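Local coordinates for protein aldo-keto reductase family 1, member B4 (Aldose reductase) (Schistosoma japonicum, PDB 4HBK) that probably reduces aldehyde groups of sugars and other carbonyl compounds with NADPH, as an aldose reductase of the aldo-keto reductase family, at residues 58-63 with 291-296; 75-80 with 213-218. One frame throughout, in Å; residues are numbered along the deposited sequence.

In the fold
Both contacts belong to one (beta/alpha)8 barrel, whose eight parallel strands follow one another in chain order. The centre of contact 2 is about 1 Å from the centre of the chain; it spans the barrel interior between strands 75-77 and 213-217, beside the predicted catalytic residues K111 and Y82. The centre of contact 1 is about 17 Å from the centre of the chain, near the surface, where the starts of helices 60-71 and 295-302 meet. The centres of the two contacts are about 17 Å apart, their nearest atoms about 6 Å. Along the chain the order is 58-63, 75-80, 213-218, 291-296, and helix 60-71 leads directly into strand 75-77.

Contact 1. Residues 58-63 with 291-296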
loop_
_atom_site.group_PDB
_atom_site.type_symbol
_atom_site.label_atom_id
_atom_site.label_comp_id
_atom_site.label_asym_id
_atom_site.label_seq_id
_atom_site.Cartn_x
_atom_site.Cartn_y
_atom_site.Cartn_z
ATOM N N PRO A 58 2.665 -17.881 10.942
ATOM C CA PRO A 58 1.959 -18.770 10.011
ATOM C C PRO A 58 0.491 -18.989 10.391
ATOM O O PRO A 58 0.189 -19.229 11.565
ATOM C CB PRO A 58 2.737 -20.096 10.118
ATOM C CG PRO A 58 4.044 -19.742 10.767
ATOM C CD PRO A 58 3.744 -18.579 11.663
ATOM N N GLY A 59 -0.402 -18.913 9.406
ATOM C CA GLY A 59 -1.814 -19.151 9.650
ATOM C C GLY A 59 -2.560 -17.915 10.110
ATOM O O GLY A 59 -3.795 -17.874 10.105
ATOM N N GLU A 60 -1.825 -16.885 10.503
ATOM C CA GLU A 60 -2.475 -15.657 10.948
ATOM C C GLU A 60 -3.086 -14.866 9.777
ATOM O O GLU A 60 -4.208 -14.358 9.888
ATOM C CB GLU A 60 -1.511 -14.796 11.766
ATOM C CG GLU A 60 -1.133 -15.410 13.116
ATOM C CD GLU A 60 -2.286 -15.378 14.098
ATOM O OE1 GLU A 60 -2.561 -16.410 14.741
ATOM O OE2 GLU A 60 -2.925 -14.312 14.224
ATOM N N VAL A 61 -2.371 -14.772 8.654
ATOM C CA VAL A 61 -2.881 -13.986 7.535
ATOM C C VAL A 61 -4.158 -14.575 6.926
ATOM O O VAL A 61 -5.096 -13.841 6.596
ATOM C CB VAL A 61 -1.823 -13.724 6.430
ATOM C CG1 VAL A 61 -1.558 -14.980 5.611
ATOM C CG2 VAL A 61 -2.301 -12.608 5.518
ATOM N N GLY A 62 -4.203 -15.896 6.792
ATOM C CA GLY A 62 -5.369 -16.553 6.232
ATOM C C GLY A 62 -6.607 -16.227 7.044
ATOM O O GLY A 62 -7.670 -15.880 6.507
ATOM N N ALA A 63 -6.464 -16.320 8.360
ATOM C CA ALA A 63 -7.579 -16.054 9.259
ATOM C C ALA A 63 -7.961 -14.574 9.244
ATOM O O ALA A 63 -9.146 -14.226 9.333
ATOM C CB ALA A 63 -7.242 -16.510 10.671
ATOM N N LYS A 291 -2.450 -2.700 8.858
ATOM C CA LYS A 291 -2.074 -4.107 8.991
ATOM C C LYS A 291 -2.548 -4.680 10.329
ATOM O O LYS A 291 -2.353 -4.075 11.379
ATOM C CB LYS A 291 -0.552 -4.248 8.920
ATOM C CG LYS A 291 0.074 -3.650 7.676
ATOM C CD LYS A 291 1.608 -3.717 7.710
ATOM C CE LYS A 291 2.225 -3.165 6.417
ATOM N NZ LYS A 291 2.591 -4.246 5.468
ATOM N N SER A 292 -3.163 -5.852 10.296
ATOM C CA SER A 292 -3.475 -6.545 11.536
ATOM C C SER A 292 -3.797 -8.012 11.304
ATOM O O SER A 292 -4.317 -8.389 10.259
ATOM C CB SER A 292 -4.625 -5.863 12.268
ATOM O OG SER A 292 -4.820 -6.473 13.531
ATOM N N VAL A 293 -3.457 -8.840 12.283
ATOM C CA VAL A 293 -3.900 -10.222 12.282
ATOM C C VAL A 293 -4.708 -10.501 13.545
ATOM O O VAL A 293 -5.144 -11.625 13.759
ATOM C CB VAL A 293 -2.729 -11.221 12.172
ATOM C CG1 VAL A 293 -2.104 -11.167 10.767
ATOM C CG2 VAL A 293 -1.689 -10.967 13.280
ATOM N N THR A 294 -4.914 -9.471 14.367
ATOM C CA THR A 294 -5.746 -9.590 15.569
ATOM C C THR A 294 -7.206 -9.259 15.250
ATOM O O THR A 294 -7.513 -8.135 14.857
ATOM C CB THR A 294 -5.272 -8.638 16.673
ATOM O OG1 THR A 294 -3.855 -8.757 16.843
ATOM C CG2 THR A 294 -5.955 -8.968 17.989
ATOM N N PHE A 295 -8.100 -10.234 15.430
ATOM C CA PHE A 295 -9.525 -10.062 15.114
ATOM C C PHE A 295 -10.131 -8.754 15.642
ATOM O O PHE A 295 -10.771 -8.018 14.896
ATOM C CB PHE A 295 -10.355 -11.246 15.632
ATOM C CG PHE A 295 -10.020 -12.569 14.982
ATOM C CD1 PHE A 295 -9.194 -12.631 13.868
ATOM C CD2 PHE A 295 -10.544 -13.751 15.488
ATOM C CE1 PHE A 295 -8.889 -13.850 13.277
ATOM C CE2 PHE A 295 -10.250 -14.969 14.898
ATOM C CZ PHE A 295 -9.425 -15.021 13.792
ATOM N N LYS A 296 -9.946 -8.470 16.930
ATOM C CA LYS A 296 -10.540 -7.271 17.525
ATOM C C LYS A 296 -10.036 -5.983 16.873
ATOM O O LYS A 296 -10.787 -5.022 16.749
ATOM C CB LYS A 296 -10.287 -7.222 19.029
ATOM C CG LYS A 296 -10.862 -8.414 19.793
ATOM C CD LYS A 296 -12.263 -8.136 20.324
ATOM C CE LYS A 296 -12.358 -8.456 21.824
ATOM N NZ LYS A 296 -13.690 -8.088 22.404
HETATM O O HOH W 1 -5.804 -13.397 11.930
#
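First torsions near -70° bring E60 and V293 together: CG of E60 (chi1 -68°) and CG1 of V293 (-70°) each lie anti to the carbonyl carbon. The setting is a (beta/alpha)8 barrel at the seam where it closes, with the beginning of helix 60-71 packed against the loop leading into helix 295-302. The two side chains cross at about a right angle, and CB of E60 rests 3.8 Å from CG1 of V293. A bend at chi2 (-71°) then turns the carboxylate back alongside the valine, leaving OE2 of E60 3.7 Å from CG2 of V293. V293 also touches W54 and S56 in the loop before helix 60-71, so its isopropyl group is shared between that loop and the helix. Farther along, the F295 ring comes up obliquely to the helix, with CE1 of F295 4.1 Å from CB of A63; the same ring makes a cation-pi contact with K67, one turn further on. At the turn before helix 295-302, OG of S292 accepts a bond from N of T294, an ST turn that spans V293. No direct hydrogen bond crosses between the segments. A water does the joining instead, donating to both backbone carbonyls, at 2.8 Å from O of E60 and 2.6 Å from O of V293.

Contact 2. Residues 75-80 with 213-218; sequences HLDCAY and NLQIEI
D77 and Q215 reach for each other from opposite walls of the barrel, though their CA atoms stand 10.5 Å apart. Each side chain sets CG anti to its own backbone N (chi1 -179° in both), and Q215 stays extended beyond CG, which gives it the length to span the interior. The tight part is a single bond: NE2 of Q215 donates to OD1 of D77 at 2.8 Å. The acceptor lies nearly in the amide plane, whereas the donor comes from above the carboxylate, 37° out of its plane; the two planes are turned 46° against each other. On the looser side the oxygens face one another, OE1 of Q215 being 3.9 Å from OD2 of D77. A water sits off to one side of them, 2.7 Å from OE1 of Q215 and 2.9 Å from OD2 of D77, within reach of both. The strongest partner of D77 is K111, whose NZ forms a salt bridge with OD2 and also bonds to O of C78. Amide and lysine thus grip different carboxylate oxygens, which should fix its rotation. D77 and K111, with Y82 and H144, the predicted proton donor and substrate-binding residue, match the Asp-Tyr-Lys-His catalytic tetrad of aldo-keto reductases.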
loop_
_atom_site.group_PDB
_atom_site.type_symbol
_atom_site.label_atom_id
_atom_site.label_comp_id
_atom_site.label_asym_id
_atom_site.label_seq_id
_atom_site.Cartn_x
_atom_site.Cartn_y
_atom_site.Cartn_z
ATOM N N HIS A 75 -11.255 -4.896 0.192
ATOM C CA HIS A 75 -10.000 -4.449 -0.381
ATOM C C HIS A 75 -8.894 -5.135 0.412
ATOM O O HIS A 75 -8.871 -5.044 1.641
ATOM C CB HIS A 75 -9.924 -2.923 -0.251
ATOM C CG HIS A 75 -8.598 -2.327 -0.617
ATOM N ND1 HIS A 75 -8.415 -0.964 -0.741
ATOM C CD2 HIS A 75 -7.391 -2.891 -0.851
ATOM C CE1 HIS A 75 -7.155 -0.719 -1.059
ATOM N NE2 HIS A 75 -6.511 -1.864 -1.136
ATOM N N LEU A 76 -8.004 -5.854 -0.276
ATOM C CA LEU A 76 -6.874 -6.515 0.394
ATOM C C LEU A 76 -5.582 -6.044 -0.230
ATOM O O LEU A 76 -5.460 -6.032 -1.451
ATOM C CB LEU A 76 -6.953 -8.043 0.280
ATOM C CG LEU A 76 -8.281 -8.731 0.597
ATOM C CD1 LEU A 76 -8.254 -10.211 0.173
ATOM C CD2 LEU A 76 -8.578 -8.617 2.074
ATOM N N ASP A 77 -4.616 -5.660 0.602
ATOM C CA ASP A 77 -3.332 -5.170 0.107
ATOM C C ASP A 77 -2.226 -6.191 0.350
ATOM O O ASP A 77 -1.903 -6.497 1.492
ATOM C CB ASP A 77 -2.985 -3.829 0.753
ATOM C CG ASP A 77 -1.671 -3.253 0.255
ATOM O OD1 ASP A 77 -1.683 -2.458 -0.708
ATOM O OD2 ASP A 77 -0.615 -3.579 0.831
ATOM N N CYS A 78 -1.649 -6.718 -0.726
ATOM C CA CYS A 78 -0.714 -7.838 -0.608
ATOM C C CYS A 78 0.659 -7.476 -1.163
ATOM O O CYS A 78 0.857 -6.395 -1.710
ATOM C CB CYS A 78 -1.255 -9.077 -1.344
ATOM S SG CYS A 78 -3.003 -9.485 -1.007
ATOM N N ALA A 79 1.615 -8.383 -1.023
ATOM C CA ALA A 79 2.913 -8.171 -1.639
ATOM C C ALA A 79 3.671 -9.480 -1.764
ATOM O O ALA A 79 3.621 -10.336 -0.881
ATOM C CB ALA A 79 3.733 -7.115 -0.876
ATOM N N TYR A 80 4.359 -9.630 -2.889
ATOM C CA TYR A 80 5.133 -10.824 -3.156
ATOM C C TYR A 80 6.133 -11.044 -2.042
ATOM O O TYR A 80 6.375 -12.170 -1.621
ATOM C CB TYR A 80 5.871 -10.662 -4.484
ATOM C CG TYR A 80 6.701 -11.858 -4.876
ATOM C CD1 TYR A 80 6.212 -12.798 -5.775
ATOM C CD2 TYR A 80 7.979 -12.044 -4.361
ATOM C CE1 TYR A 80 6.975 -13.894 -6.149
ATOM C CE2 TYR A 80 8.746 -13.142 -4.725
ATOM C CZ TYR A 80 8.240 -14.062 -5.617
ATOM O OH TYR A 80 9.001 -15.152 -5.990
ATOM N N ASN A 213 -2.110 5.053 -8.637
ATOM C CA ASN A 213 -2.025 5.074 -7.188
ATOM C C ASN A 213 -0.583 5.133 -6.696
ATOM O O ASN A 213 0.321 4.581 -7.326
ATOM C CB ASN A 213 -2.753 3.849 -6.620
ATOM C CG ASN A 213 -2.613 3.721 -5.121
ATOM O OD1 ASN A 213 -1.813 2.918 -4.636
ATOM N ND2 ASN A 213 -3.401 4.495 -4.372
ATOM N N LEU A 214 -0.378 5.828 -5.582
ATOM C CA LEU A 214 0.924 5.901 -4.934
ATOM C C LEU A 214 0.694 5.440 -3.502
ATOM O O LEU A 214 -0.233 5.926 -2.840
ATOM C CB LEU A 214 1.446 7.344 -4.936
ATOM C CG LEU A 214 2.698 7.639 -4.101
ATOM C CD1 LEU A 214 3.939 6.986 -4.702
ATOM C CD2 LEU A 214 2.916 9.146 -3.915
ATOM N N GLN A 215 1.503 4.490 -3.040
ATOM C CA GLN A 215 1.407 4.011 -1.666
ATOM C C GLN A 215 2.685 4.406 -0.945
ATOM O O GLN A 215 3.777 4.100 -1.408
ATOM C CB GLN A 215 1.193 2.482 -1.601
ATOM C CG GLN A 215 1.069 1.941 -0.160
ATOM C CD GLN A 215 0.743 0.438 -0.069
ATOM O OE1 GLN A 215 1.428 -0.303 0.633
ATOM N NE2 GLN A 215 -0.315 -0.001 -0.756
ATOM N N ILE A 216 2.543 5.094 0.177
ATOM C CA ILE A 216 3.677 5.634 0.913
ATOM C C ILE A 216 3.319 5.647 2.387
ATOM O O ILE A 216 2.141 5.536 2.737
ATOM C CB ILE A 216 3.975 7.088 0.493
ATOM C CG1 ILE A 216 2.660 7.881 0.349
ATOM C CG2 ILE A 216 4.789 7.116 -0.796
ATOM C CD1 ILE A 216 2.845 9.366 -0.000
ATOM N N GLU A 217 4.325 5.803 3.247
ATOM C CA GLU A 217 4.093 5.933 4.681
ATOM C C GLU A 217 3.412 7.252 5.004
ATOM O O GLU A 217 3.929 8.329 4.692
ATOM C CB GLU A 217 5.405 5.823 5.461
ATOM C CG GLU A 217 5.303 6.241 6.927
ATOM C CD GLU A 217 6.643 6.133 7.649
ATOM O OE1 GLU A 217 7.632 5.678 7.027
ATOM O OE2 GLU A 217 6.705 6.500 8.838
ATOM N N ILE A 218 2.246 7.160 5.633
ATOM C CA ILE A 218 1.504 8.344 6.047
ATOM C C ILE A 218 0.761 8.070 7.362
ATOM O O ILE A 218 0.025 7.075 7.497
ATOM C CB ILE A 218 0.489 8.798 4.967
ATOM C CG1 ILE A 218 1.109 8.767 3.571
ATOM C CG2 ILE A 218 -0.043 10.202 5.271
ATOM C CD1 ILE A 218 0.097 9.119 2.475
HETATM O O HOH W 2 0.941 -1.970 2.748
#